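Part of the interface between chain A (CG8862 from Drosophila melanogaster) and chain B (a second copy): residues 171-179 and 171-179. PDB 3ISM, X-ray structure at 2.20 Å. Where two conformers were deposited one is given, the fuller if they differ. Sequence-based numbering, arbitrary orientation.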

# COMPACT_ATOMS: atom_id res chain seq x y z
N LYS A 171 -10.19 -13.21 11.81
CA LYS A 171 -9.14 -12.84 10.88
C LYS A 171 -8.95 -11.32 10.87
O LYS A 171 -9.84 -10.57 11.27
CB LYS A 171 -9.48 -13.33 9.46
CG LYS A 171 -9.49 -14.87 9.28
CD LYS A 171 -10.00 -15.23 7.87
CE LYS A 171 -9.53 -16.59 7.36
NZ LYS A 171 -9.56 -17.66 8.39
N SER A 172 -7.79 -10.89 10.39
CA SER A 172 -7.51 -9.48 10.27
C SER A 172 -7.36 -9.10 8.81
O SER A 172 -6.81 -9.86 8.01
CB SER A 172 -6.25 -9.11 11.07
OG SER A 172 -6.49 -9.32 12.45
N TYR A 173 -7.86 -7.92 8.47
CA TYR A 173 -7.85 -7.40 7.10
C TYR A 173 -7.47 -5.92 7.13
O TYR A 173 -7.81 -5.23 8.08
CB TYR A 173 -9.25 -7.50 6.47
CG TYR A 173 -9.85 -8.90 6.48
CD1 TYR A 173 -10.53 -9.36 7.59
CD2 TYR A 173 -9.72 -9.75 5.38
CE1 TYR A 173 -11.08 -10.63 7.62
CE2 TYR A 173 -10.27 -11.04 5.40
CZ TYR A 173 -10.94 -11.46 6.52
OH TYR A 173 -11.50 -12.71 6.58
N VAL A 174 -6.80 -5.46 6.07
CA VAL A 174 -6.56 -4.04 5.84
C VAL A 174 -7.59 -3.61 4.80
O VAL A 174 -7.70 -4.26 3.74
CB VAL A 174 -5.13 -3.77 5.31
CG1 VAL A 174 -4.99 -2.36 4.73
CG2 VAL A 174 -4.08 -3.99 6.40
N LYS A 175 -8.38 -2.58 5.11
CA LYS A 175 -9.37 -2.06 4.17
C LYS A 175 -9.29 -0.54 4.05
O LYS A 175 -9.30 0.19 5.06
CB LYS A 175 -10.79 -2.48 4.56
CG LYS A 175 -11.86 -2.08 3.53
CD LYS A 175 -13.29 -2.40 4.03
CE LYS A 175 -14.34 -1.97 2.98
NZ LYS A 175 -15.77 -2.24 3.41
N TYR A 176 -9.24 -0.04 2.83
CA TYR A 176 -9.28 1.40 2.64
C TYR A 176 -9.89 1.81 1.31
O TYR A 176 -9.78 1.09 0.31
CB TYR A 176 -7.89 2.00 2.80
CG TYR A 176 -6.82 1.42 1.88
CD1 TYR A 176 -6.03 0.36 2.33
CD2 TYR A 176 -6.60 1.92 0.59
CE1 TYR A 176 -5.07 -0.19 1.55
CE2 TYR A 176 -5.61 1.35 -0.23
CZ TYR A 176 -4.85 0.29 0.28
OH TYR A 176 -3.83 -0.30 -0.43
N GLU A 177 -10.54 2.97 1.33
CA GLU A 177 -11.12 3.57 0.13
C GLU A 177 -10.05 4.09 -0.83
O GLU A 177 -8.97 4.49 -0.43
CB GLU A 177 -12.14 4.67 0.49
CG GLU A 177 -12.95 5.16 -0.72
CD GLU A 177 -13.95 6.26 -0.42
OE1 GLU A 177 -14.62 6.72 -1.39
OE2 GLU A 177 -14.09 6.63 0.77
N VAL A 178 -10.35 4.01 -2.12
CA VAL A 178 -9.54 4.64 -3.14
C VAL A 178 -10.44 5.61 -3.94
O VAL A 178 -11.54 5.24 -4.37
CB VAL A 178 -8.83 3.62 -4.06
CG1 VAL A 178 -7.76 2.86 -3.30
CG2 VAL A 178 -9.82 2.64 -4.70
N ILE A 179 -10.00 6.84 -4.13
CA ILE A 179 -10.88 7.85 -4.72
C ILE A 179 -10.43 8.32 -6.10
O ILE A 179 -9.23 8.33 -6.42
CB ILE A 179 -11.05 9.08 -3.79
CG1 ILE A 179 -9.68 9.67 -3.42
CG2 ILE A 179 -11.88 8.70 -2.56
CD1 ILE A 179 -9.73 11.09 -2.82
N LYS B 171 -18.82 3.20 -3.59
CA LYS B 171 -17.42 3.58 -3.49
C LYS B 171 -16.52 2.37 -3.78
O LYS B 171 -16.99 1.22 -3.76
CB LYS B 171 -17.15 4.21 -2.11
CG LYS B 171 -17.93 5.52 -1.88
CD LYS B 171 -17.68 6.10 -0.49
CE LYS B 171 -18.70 7.19 -0.12
NZ LYS B 171 -18.72 8.35 -1.06
N SER B 172 -15.25 2.64 -4.07
CA SER B 172 -14.25 1.61 -4.35
C SER B 172 -13.31 1.48 -3.17
O SER B 172 -12.98 2.47 -2.50
CB SER B 172 -13.44 1.93 -5.62
OG SER B 172 -14.22 1.79 -6.80
N TYR B 173 -12.88 0.25 -2.90
CA TYR B 173 -12.08 -0.08 -1.73
C TYR B 173 -11.05 -1.12 -2.11
O TYR B 173 -11.33 -2.02 -2.88
CB TYR B 173 -12.94 -0.69 -0.61
CG TYR B 173 -13.97 0.25 -0.06
CD1 TYR B 173 -15.25 0.33 -0.61
CD2 TYR B 173 -13.66 1.08 1.02
CE1 TYR B 173 -16.20 1.22 -0.09
CE2 TYR B 173 -14.59 1.96 1.55
CZ TYR B 173 -15.85 2.04 0.99
OH TYR B 173 -16.77 2.92 1.53
N VAL B 174 -9.85 -0.99 -1.55
CA VAL B 174 -8.90 -2.08 -1.57
C VAL B 174 -9.06 -2.83 -0.24
O VAL B 174 -9.03 -2.21 0.83
CB VAL B 174 -7.45 -1.56 -1.69
CG1 VAL B 174 -6.42 -2.69 -1.43
CG2 VAL B 174 -7.23 -0.89 -3.06
N LYS B 175 -9.25 -4.14 -0.31
CA LYS B 175 -9.26 -4.93 0.93
C LYS B 175 -8.44 -6.22 0.81
O LYS B 175 -8.54 -6.94 -0.18
CB LYS B 175 -10.69 -5.23 1.36
CG LYS B 175 -10.83 -5.73 2.78
CD LYS B 175 -12.23 -6.19 3.01
CE LYS B 175 -12.44 -6.57 4.45
NZ LYS B 175 -13.82 -7.10 4.64
N TYR B 176 -7.63 -6.52 1.82
CA TYR B 176 -6.89 -7.78 1.81
C TYR B 176 -6.61 -8.27 3.21
O TYR B 176 -6.47 -7.47 4.14
CB TYR B 176 -5.59 -7.68 1.01
CG TYR B 176 -4.72 -6.51 1.39
CD1 TYR B 176 -4.88 -5.26 0.77
CD2 TYR B 176 -3.77 -6.62 2.40
CE1 TYR B 176 -4.11 -4.18 1.13
CE2 TYR B 176 -2.99 -5.55 2.77
CZ TYR B 176 -3.16 -4.33 2.12
OH TYR B 176 -2.38 -3.24 2.47
N GLU B 177 -6.58 -9.59 3.35
CA GLU B 177 -6.29 -10.25 4.60
C GLU B 177 -4.82 -10.05 4.89
O GLU B 177 -3.99 -9.95 3.97
CB GLU B 177 -6.65 -11.75 4.53
CG GLU B 177 -6.38 -12.51 5.84
CD GLU B 177 -6.81 -13.97 5.84
OE1 GLU B 177 -7.41 -14.48 4.86
OE2 GLU B 177 -6.53 -14.63 6.86
N VAL B 178 -4.50 -9.92 6.18
CA VAL B 178 -3.12 -9.95 6.65
C VAL B 178 -3.03 -11.11 7.64
O VAL B 178 -3.91 -11.28 8.49
CB VAL B 178 -2.67 -8.61 7.29
CG1 VAL B 178 -2.54 -7.52 6.22
CG2 VAL B 178 -3.62 -8.16 8.41
N ILE B 179 -1.99 -11.93 7.50
CA ILE B 179 -1.89 -13.13 8.31
C ILE B 179 -0.76 -13.10 9.35
O ILE B 179 0.31 -12.54 9.11
CB ILE B 179 -1.79 -14.42 7.43
CG1 ILE B 179 -0.58 -14.35 6.49
CG2 ILE B 179 -3.09 -14.61 6.63
CD1 ILE B 179 -0.30 -15.66 5.72
O HOH W 1 -6.02 -12.89 9.18
O HOH W 2 -14.28 5.46 -3.80
O HOH W 3 -15.85 9.11 -2.17
O HOH W 4 -15.68 5.02 3.01

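Residues 172-179 of each chain form a strand, and the two strands run antiparallel side by side, with an angle of 150° between their N-to-C directions. The register is centred on Lys175(A) and Lys175(B), whose CA atoms lie 4.3 Å apart. Because the register is centred on Lys175, each backbone pairing recurs with the chains exchanged.

Val174 and Tyr176 form the hydrogen-bonded pairs nearest the centre. Val174(A) N donates to Tyr176(B) O at 2.8 Å, and Tyr176(B) N donates back to Val174(A) O at 3.0 Å. The matching pair has Val174(B) N to Tyr176(A) O at 2.8 Å and Tyr176(A) N to Val174(B) O at 3.0 Å. Farther out, Val178(B) N donates to Ser172(A) O at 2.9 Å, and Val178(A) N to Ser172(B) O at 3.1 Å. At these outer positions water takes part as well. Water 2 accepts from Ser172(B) N at 3.0 Å and donates to Val178(A) O at 2.8 Å. It thus joins a backbone donor and acceptor that do not bond directly. It also donates to Glu177(A) OE1 at 2.7 Å. Water 1 occupies the equivalent site at the other end, accepting from Ser172(A) N at 2.9 Å.

Alternation along the strands sorts the side chains onto two faces. Ser172, Val174, Tyr176 and Val178 of both chains share one face, which is largely apolar. Val174(A) CB sits over the ring of Tyr176(B), 4.1 Å from its centroid, in a CH-pi contact. Val174(B) CB does the same over Tyr176(A), at 4.0 Å from the centroid. The two tyrosines meet near the centre, CE1 of Tyr176(A) to CE1 of Tyr176(B) at 4.1 Å. Val178(A) CG1 packs on Val174(B) CG2 at 3.8 Å, extending the apolar contact outward.

The opposite face carries Tyr173, Lys175 and Glu177. The lysines are fully extended. Their aliphatic parts touch, Lys175(A) CB to Lys175(B) CG at 3.7 Å, while their amines reach across to tyrosine rings. Lys175(A) NZ lies over the face of Tyr173(B), 4.6 Å from the ring centroid, a cation-pi contact. Lys175(B) NZ is 5.0 Å from the Tyr173(A) ring centroid, also over its face.

The carboxylate of Glu177(A) lies near Lys171(B), but OE1 to NZ is 4.4 Å, beyond a salt bridge. Water 3 spans the gap: it donates to Glu177(A) OE1 at 2.8 Å and accepts from Lys171(B) NZ at 3.2 Å. Water 4 donates to Glu177(A) OE2 at 3.2 Å and to Tyr173(B) OH at 2.8 Å.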